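Local atomic coordinates of ThiJ/PfpI family protein (Pseudomonas syringae pv. tomato, PDB entry 3EWN), a protein that is of unknown function but belongs to the DJ-1/PfpI family, whose members share the fold of class I glutamine amidotransferases. Residues 82-87 against 114-119; 22-27 against 50-55. All blocks are in the same frame, centred on the assembly; numbering follows the deposited sequence.

Overall arrangement
Both contacts lie at the start of parallel strands of the central sheet, on the same side of the chain's centre, with their own centres about 12 Å apart. Contact 2 pairs strand 25-29 with strand 53-58 through three bridged pairs. Contact 1, with one, joins the lead-ins of strands 87-90 and 119-123. Strand 25-29 lies next to 87-90, so the two contacts are themselves linked: Thr-86 N lies 2.7 Å from Gln-25 O, a probable hydrogen bond. Each contact is partly buried. Contact 1 is the more ionic, with two arginines and an aspartate at its outer end. Within its strands, contact 2 rests on nearly straight backbone bonds, with one neutral side-chain bond beside them.

Contact 1 of 2, residues 82-87 against 114-119; sequences PRDLTV and GARAKY
This contact is the start of a parallel strand pairing, where the loop before strand 87-90 runs beside the loop before strand 119-123. Arg-116 grips the loop at Arg-83 and Asp-84, and backbone bonds take over further on. The Arg-116 guanidinium is turned side-on, and NE and NH2 both donate to Arg-83 O. NH2 is 3.0 Å from Arg-83 O, and both nitrogens sit above the same face of that carbonyl plane. NE also meets Asp-84 OD1 at 2.9 Å in a salt bridge, with OD1 near the plane of the guanidinium. A bend at chi3 (-61°) puts NE within reach of both acceptors, which share its one N-H, so neither bond is straight. The Arg-83 guanidinium lies flat over one face of that of Arg-116, planes 17° apart and centres 3.7 Å apart. Arg-116 NH2 lies over the centre of the Arg-83 group. Two positive groups are thus stacked, and nearby carboxylates probably offset their repulsion: Asp-84, and Asp-112, which forms a salt bridge with Arg-116 NH2.

Leu-85 O accepts from Lys-118 N at 3.1 Å and also takes a bond from a water that bridges to Arg-116 O. Tyr-119 N donates to Thr-86 O at 2.9 Å. Thr-86 O also lies near the edge of the Tyr-119 ring, 3.3 Å from CD2. Val-87 pairs with Tyr-119 as a parallel bridge, and Val-87 CG2 packs obliquely on Tyr-119 CD2 at 4.1 Å. Both side chains are on one face of the sheet, where they touch Met-185 of helix 177-189. Tyr-119 OH is hydrogen-bonded to Glu-188 of the same helix. Leu-85 packs on Ala-27 of strand 25-29, and Thr-86 OG1 is hydrogen-bonded to Gln-25 N, which ties this contact to the next strand of the sheet.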
# COMPACT_ATOMS: atom_id res chain seq x y z
N PRO A 82 2.41 -23.98 -2.21
CA PRO A 82 1.61 -25.10 -1.70
C PRO A 82 0.42 -25.43 -2.62
O PRO A 82 -0.12 -24.54 -3.29
CB PRO A 82 1.16 -24.60 -0.33
CG PRO A 82 2.35 -23.82 0.12
CD PRO A 82 2.74 -23.04 -1.13
N ARG A 83 0.02 -26.70 -2.64
CA ARG A 83 -1.09 -27.15 -3.47
C ARG A 83 -2.46 -26.72 -2.94
O ARG A 83 -3.32 -26.32 -3.72
CB ARG A 83 -1.06 -28.68 -3.58
CG ARG A 83 0.10 -29.23 -4.39
CD ARG A 83 -0.32 -29.48 -5.83
NE ARG A 83 -1.41 -30.45 -5.90
CZ ARG A 83 -2.08 -30.75 -7.01
NH1 ARG A 83 -1.76 -30.16 -8.16
NH2 ARG A 83 -3.06 -31.64 -6.98
N ASP A 84 -2.65 -26.82 -1.63
CA ASP A 84 -3.92 -26.43 -1.01
C ASP A 84 -3.73 -25.14 -0.23
O ASP A 84 -2.92 -25.08 0.69
CB ASP A 84 -4.42 -27.54 -0.09
CG ASP A 84 -4.60 -28.87 -0.80
OD1 ASP A 84 -4.59 -28.89 -2.05
OD2 ASP A 84 -4.75 -29.89 -0.11
N LEU A 85 -4.49 -24.11 -0.60
CA LEU A 85 -4.38 -22.80 0.04
C LEU A 85 -5.65 -22.33 0.72
O LEU A 85 -6.75 -22.75 0.38
CB LEU A 85 -4.01 -21.76 -1.02
CG LEU A 85 -2.73 -22.01 -1.82
CD1 LEU A 85 -2.75 -21.19 -3.11
CD2 LEU A 85 -1.52 -21.66 -0.97
N THR A 86 -5.49 -21.44 1.70
CA THR A 86 -6.63 -20.86 2.39
C THR A 86 -7.11 -19.74 1.47
O THR A 86 -8.31 -19.55 1.25
CB THR A 86 -6.23 -20.24 3.74
OG1 THR A 86 -5.56 -21.23 4.53
CG2 THR A 86 -7.46 -19.74 4.48
N VAL A 87 -6.14 -19.01 0.92
CA VAL A 87 -6.44 -17.90 0.02
C VAL A 87 -5.53 -17.82 -1.20
O VAL A 87 -4.31 -17.94 -1.08
CB VAL A 87 -6.34 -16.54 0.75
CG1 VAL A 87 -6.67 -15.41 -0.23
CG2 VAL A 87 -7.29 -16.51 1.93
N GLY A 114 -6.74 -22.60 -7.79
CA GLY A 114 -8.09 -22.12 -7.60
C GLY A 114 -9.11 -23.24 -7.41
O GLY A 114 -10.16 -23.04 -6.79
N ALA A 115 -8.80 -24.42 -7.93
CA ALA A 115 -9.71 -25.55 -7.81
C ALA A 115 -9.80 -26.07 -6.37
O ALA A 115 -10.75 -26.76 -6.02
CB ALA A 115 -9.27 -26.68 -8.74
N ARG A 116 -8.81 -25.73 -5.55
CA ARG A 116 -8.79 -26.21 -4.17
C ARG A 116 -8.72 -25.11 -3.10
O ARG A 116 -8.87 -25.40 -1.91
CB ARG A 116 -7.63 -27.18 -3.97
CG ARG A 116 -7.70 -28.43 -4.84
CD ARG A 116 -6.50 -29.32 -4.58
NE ARG A 116 -5.26 -28.64 -4.91
CZ ARG A 116 -4.82 -28.41 -6.14
NH1 ARG A 116 -5.53 -28.83 -7.18
NH2 ARG A 116 -3.69 -27.76 -6.34
N ALA A 117 -8.49 -23.87 -3.50
CA ALA A 117 -8.39 -22.78 -2.54
C ALA A 117 -9.71 -22.51 -1.82
O ALA A 117 -10.78 -22.54 -2.43
CB ALA A 117 -7.92 -21.50 -3.25
N LYS A 118 -9.63 -22.25 -0.52
CA LYS A 118 -10.84 -21.98 0.27
C LYS A 118 -11.45 -20.67 -0.21
O LYS A 118 -12.68 -20.53 -0.30
CB LYS A 118 -10.49 -21.89 1.76
CG LYS A 118 -11.70 -21.85 2.67
CD LYS A 118 -11.30 -21.86 4.15
CE LYS A 118 -12.53 -21.82 5.05
NZ LYS A 118 -12.19 -21.81 6.50
N TYR A 119 -10.60 -19.70 -0.52
CA TYR A 119 -11.04 -18.40 -1.00
C TYR A 119 -10.25 -18.03 -2.25
O TYR A 119 -9.04 -18.22 -2.30
CB TYR A 119 -10.81 -17.32 0.05
CG TYR A 119 -11.60 -17.50 1.32
CD1 TYR A 119 -12.94 -17.12 1.40
CD2 TYR A 119 -11.01 -18.06 2.46
CE1 TYR A 119 -13.67 -17.29 2.58
CE2 TYR A 119 -11.72 -18.23 3.64
CZ TYR A 119 -13.05 -17.84 3.69
OH TYR A 119 -13.76 -18.00 4.86
O HOH W 1 -7.43 -25.68 0.26

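Contact 2 of 2, residues 22-27 against 50-55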
# COMPACT_ATOMS: atom_id res chain seq x y z
N GLY A 22 -3.64 -18.49 14.08
CA GLY A 22 -4.25 -19.09 12.91
C GLY A 22 -3.19 -19.85 12.14
O GLY A 22 -2.01 -19.80 12.50
N ASP A 23 -3.59 -20.54 11.08
CA ASP A 23 -2.63 -21.31 10.29
C ASP A 23 -2.94 -21.19 8.80
O ASP A 23 -2.72 -22.13 8.03
CB ASP A 23 -2.69 -22.78 10.71
CG ASP A 23 -4.00 -23.45 10.34
OD1 ASP A 23 -5.06 -22.80 10.46
OD2 ASP A 23 -3.97 -24.62 9.93
N GLU A 24 -3.43 -20.02 8.39
CA GLU A 24 -3.78 -19.80 6.99
C GLU A 24 -2.58 -19.87 6.04
O GLU A 24 -1.47 -19.48 6.39
CB GLU A 24 -4.45 -18.43 6.82
CG GLU A 24 -5.76 -18.27 7.59
CD GLU A 24 -5.57 -17.67 8.97
OE1 GLU A 24 -4.42 -17.59 9.46
OE2 GLU A 24 -6.59 -17.28 9.58
N GLN A 25 -2.84 -20.39 4.85
CA GLN A 25 -1.83 -20.50 3.80
C GLN A 25 -2.34 -19.53 2.74
O GLN A 25 -3.36 -19.78 2.12
CB GLN A 25 -1.80 -21.92 3.23
CG GLN A 25 -1.45 -22.99 4.25
CD GLN A 25 -0.08 -22.78 4.86
OE1 GLN A 25 0.90 -22.59 4.15
NE2 GLN A 25 -0.01 -22.83 6.19
N ILE A 26 -1.61 -18.44 2.55
CA ILE A 26 -2.03 -17.40 1.62
C ILE A 26 -1.04 -17.19 0.48
O ILE A 26 0.12 -16.83 0.71
CB ILE A 26 -2.22 -16.06 2.39
CG1 ILE A 26 -3.27 -16.26 3.48
CG2 ILE A 26 -2.61 -14.95 1.44
CD1 ILE A 26 -3.32 -15.14 4.52
N ALA A 27 -1.49 -17.41 -0.75
CA ALA A 27 -0.63 -17.22 -1.91
C ALA A 27 -1.03 -15.96 -2.67
O ALA A 27 -2.17 -15.81 -3.09
CB ALA A 27 -0.73 -18.44 -2.84
N MSE A 50 -1.59 -13.47 12.80
CA MSE A 50 -0.57 -14.23 13.52
C MSE A 50 -0.65 -15.72 13.17
O MSE A 50 -1.72 -16.32 13.23
CB MSE A 50 -0.76 -14.07 15.03
CG MSE A 50 -0.45 -12.68 15.57
SE MSE A 50 -1.08 -12.45 17.40
CE MSE A 50 0.17 -13.63 18.25
N GLY A 51 0.49 -16.31 12.80
CA GLY A 51 0.51 -17.72 12.47
C GLY A 51 0.32 -18.04 11.00
O GLY A 51 0.62 -19.15 10.56
N ALA A 52 -0.19 -17.08 10.24
CA ALA A 52 -0.42 -17.29 8.82
C ALA A 52 0.88 -17.25 8.05
O ALA A 52 1.83 -16.56 8.43
CB ALA A 52 -1.38 -16.22 8.29
N LYS A 53 0.91 -18.00 6.95
CA LYS A 53 2.08 -18.05 6.09
C LYS A 53 1.69 -17.44 4.75
O LYS A 53 0.76 -17.90 4.09
CB LYS A 53 2.54 -19.49 5.89
CG LYS A 53 3.01 -20.15 7.18
CD LYS A 53 3.50 -21.56 6.94
CE LYS A 53 3.99 -22.20 8.23
NZ LYS A 53 4.58 -23.54 7.99
N ILE A 54 2.40 -16.39 4.36
CA ILE A 54 2.13 -15.72 3.09
C ILE A 54 3.20 -16.06 2.06
O ILE A 54 4.39 -15.99 2.34
CB ILE A 54 2.10 -14.18 3.26
CG1 ILE A 54 0.99 -13.79 4.23
CG2 ILE A 54 1.87 -13.51 1.91
CD1 ILE A 54 0.99 -12.31 4.60
N TYR A 55 2.76 -16.45 0.86
CA TYR A 55 3.68 -16.79 -0.21
C TYR A 55 3.55 -15.77 -1.34
O TYR A 55 2.44 -15.53 -1.83
CB TYR A 55 3.36 -18.19 -0.75
CG TYR A 55 3.35 -19.26 0.31
CD1 TYR A 55 4.53 -19.89 0.70
CD2 TYR A 55 2.17 -19.63 0.95
CE1 TYR A 55 4.53 -20.86 1.70
CE2 TYR A 55 2.16 -20.60 1.96
CZ TYR A 55 3.35 -21.21 2.32
OH TYR A 55 3.35 -22.16 3.32
O HOH W 2 0.07 -21.01 8.63
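Gln-25 OE1 takes a short hydrogen bond from Tyr-55 OH, 2.6 Å long and nearly in line with the amide C=O. OE1 lies at the edge of the Tyr-55 ring, and the amide and ring planes are 45° apart. A bend at chi2 (-61°) turns CD of Gln-25 toward strand 53-58. Gln-25 NE2 then lies beside the aliphatic chain of Lys-53, 3.8 Å from its CD, and makes a weak bond to Asp-23 O.

The backbones of the two strands pair in parallel. Lys-53 N donates to Glu-24 O, Ile-26 N donates to Lys-53 O at 2.9 Å, and Tyr-55 N donates to Ile-26 O at 2.7 Å. A water bridges Glu-24 O and Gly-51 O.

On the other face of the sheet, Ile-26 CB meets Ile-54 CG1 at 4.3 Å. Both isoleucines pack on Phe-46 of helix 36-46, the crossover helix of this beta-alpha-beta unit. Glu-24 OE1 rests 3.5 Å from Ala-52 CB, while OE2 forms a salt bridge with Arg-190.

Between the two strands, Gln-25 and Tyr-55 thus meet through a polar bond on one face, and the isoleucines meet by apolar contact on the face covered by helix 36-46.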